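Local coordinates for protein dehydroquinate synthase (Thermus thermophilus, PDB 1UJN) that probably converts 3-deoxy-D-arabino-heptulosonate 7-phosphate into 3-dehydroquinate in chorismate biosynthesis, using NAD(+) and a divalent cobalt or zinc ion, at residues T118-I123 and L156-L162. Sequence-based numbering, arbitrary orientation.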
# COMPACT_ATOMS: atom_id res chain seq x y z
N THR A 118 -16.47 12.61 11.18
CA THR A 118 -17.52 12.92 12.14
C THR A 118 -16.99 13.34 13.51
O THR A 118 -17.72 13.33 14.50
CB THR A 118 -18.47 11.71 12.31
OG1 THR A 118 -17.72 10.56 12.71
CG2 THR A 118 -19.19 11.41 10.99
N THR A 119 -15.72 13.71 13.56
CA THR A 119 -15.11 14.18 14.81
C THR A 119 -14.27 15.41 14.44
O THR A 119 -13.90 15.57 13.28
CB THR A 119 -14.17 13.14 15.46
OG1 THR A 119 -13.00 12.96 14.65
CG2 THR A 119 -14.89 11.80 15.65
N THR A 120 -13.98 16.27 15.41
CA THR A 120 -13.18 17.45 15.10
C THR A 120 -11.75 17.05 14.77
O THR A 120 -11.12 17.61 13.87
CB THR A 120 -13.17 18.44 16.28
OG1 THR A 120 -12.95 17.74 17.51
CG2 THR A 120 -14.50 19.18 16.35
N LEU A 121 -11.22 16.06 15.48
CA LEU A 121 -9.86 15.61 15.23
C LEU A 121 -9.74 15.08 13.80
O LEU A 121 -8.73 15.32 13.13
CB LEU A 121 -9.47 14.51 16.23
CG LEU A 121 -8.05 13.93 16.12
CD1 LEU A 121 -7.02 15.04 16.21
CD2 LEU A 121 -7.84 12.90 17.22
N ALA A 122 -10.76 14.37 13.32
CA ALA A 122 -10.71 13.83 11.96
C ALA A 122 -10.79 14.96 10.94
O ALA A 122 -10.15 14.90 9.89
CB ALA A 122 -11.85 12.85 11.74
N ILE A 123 -11.56 16.00 11.24
CA ILE A 123 -11.69 17.13 10.33
C ILE A 123 -10.38 17.93 10.27
O ILE A 123 -9.86 18.21 9.19
CB ILE A 123 -12.83 18.09 10.78
CG1 ILE A 123 -14.18 17.37 10.69
CG2 ILE A 123 -12.83 19.35 9.91
CD1 ILE A 123 -15.36 18.21 11.16
N LEU A 156 -21.09 19.26 9.54
CA LEU A 156 -21.09 19.76 10.91
C LEU A 156 -22.28 19.28 11.73
O LEU A 156 -22.18 19.15 12.95
CB LEU A 156 -21.01 21.29 10.89
CG LEU A 156 -19.77 21.82 10.17
CD1 LEU A 156 -19.75 23.34 10.18
CD2 LEU A 156 -18.51 21.28 10.84
N ARG A 157 -23.40 18.98 11.08
CA ARG A 157 -24.55 18.51 11.84
C ARG A 157 -24.22 17.20 12.54
O ARG A 157 -24.86 16.80 13.50
CB ARG A 157 -25.71 18.30 10.86
CG ARG A 157 -26.98 17.85 11.57
CD ARG A 157 -28.21 17.93 10.65
NE ARG A 157 -27.88 17.40 9.31
CZ ARG A 157 -28.03 16.08 9.12
NH1 ARG A 157 -28.45 15.31 10.10
NH2 ARG A 157 -27.75 15.55 7.92
N ALA A 158 -23.17 16.52 12.07
CA ALA A 158 -22.74 15.27 12.69
C ALA A 158 -21.95 15.46 13.99
O ALA A 158 -21.88 14.54 14.80
CB ALA A 158 -21.92 14.46 11.69
N LEU A 159 -21.37 16.64 14.18
CA LEU A 159 -20.58 16.91 15.38
C LEU A 159 -21.41 17.17 16.64
O LEU A 159 -20.88 17.18 17.75
CB LEU A 159 -19.68 18.13 15.16
CG LEU A 159 -18.61 18.06 14.07
CD1 LEU A 159 -17.93 19.42 13.95
CD2 LEU A 159 -17.61 16.98 14.41
N LYS A 160 -22.71 17.38 16.47
CA LYS A 160 -23.58 17.67 17.60
C LYS A 160 -23.76 16.52 18.59
O LYS A 160 -24.02 16.75 19.77
CB LYS A 160 -24.92 18.16 17.07
CG LYS A 160 -24.78 19.46 16.27
CD LYS A 160 -26.09 19.96 15.70
CE LYS A 160 -25.84 20.98 14.59
NZ LYS A 160 -27.01 21.16 13.70
N THR A 161 -23.62 15.28 18.12
CA THR A 161 -23.77 14.13 19.00
C THR A 161 -22.44 13.71 19.60
O THR A 161 -22.35 12.75 20.36
CB THR A 161 -24.36 12.92 18.24
OG1 THR A 161 -24.38 11.78 19.11
CG2 THR A 161 -23.52 12.61 17.01
N LEU A 162 -21.39 14.44 19.25
CA LEU A 162 -20.04 14.15 19.71
C LEU A 162 -19.83 14.52 21.18
O LEU A 162 -20.18 15.62 21.60
CB LEU A 162 -19.04 14.90 18.83
CG LEU A 162 -17.55 14.56 18.94
CD1 LEU A 162 -17.33 13.10 18.54
CD2 LEU A 162 -16.76 15.48 18.03
O HOH W 1 -20.10 12.69 15.77
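Packing between T118-I123 and L156-L162 is mainly apolar, with no direct hydrogen bond from one segment to the other. L159 is central to it: its CD2 methyl lies against the backbone at the start of the helix, 3.7 Å from T118 O, 3.7 Å from T119 C and 3.8 Å from T120 N. I123 CD1 reaches the branched end of L159, 4.0 Å from its CD1 and 4.1 Å from its CD2, and L156 CD2 adds a looser contact of 4.4 Å with the same I123 CD1. L162 packs beside L159, its CD2 3.8 Å from T119 CA and its CD1 4.0 Å from T119 CG2, while A158 CB touches T118 CG2 at 4.2 Å.

The polar link is indirect. One water donates to both T118 O (2.8 Å) and A158 O (2.7 Å), bridging two carbonyls that could not bond to each other, close to where the CA atoms of T118 and A158 come within 5.8 Å.

Within 118-123, T119 is the N-cap: its OG1 accepts from A122 N at 3.0 Å, and T119 O accepts from I123 N at 3.1 Å. T118 and T119 are predicted NAD(+)-binding residues, so L159 and L162 probably pack behind part of the cofactor site.

The contact joins the ends of two adjacent parallel strands, 112-117 and 151-155, of the N-terminal domain's mixed sheet. I123, L156 and L159 also pack on helix 199-216, whereas L162 touches F167 of helix 164-181, whose backbone carbonyl is hydrogen-bonded to T120 OG1.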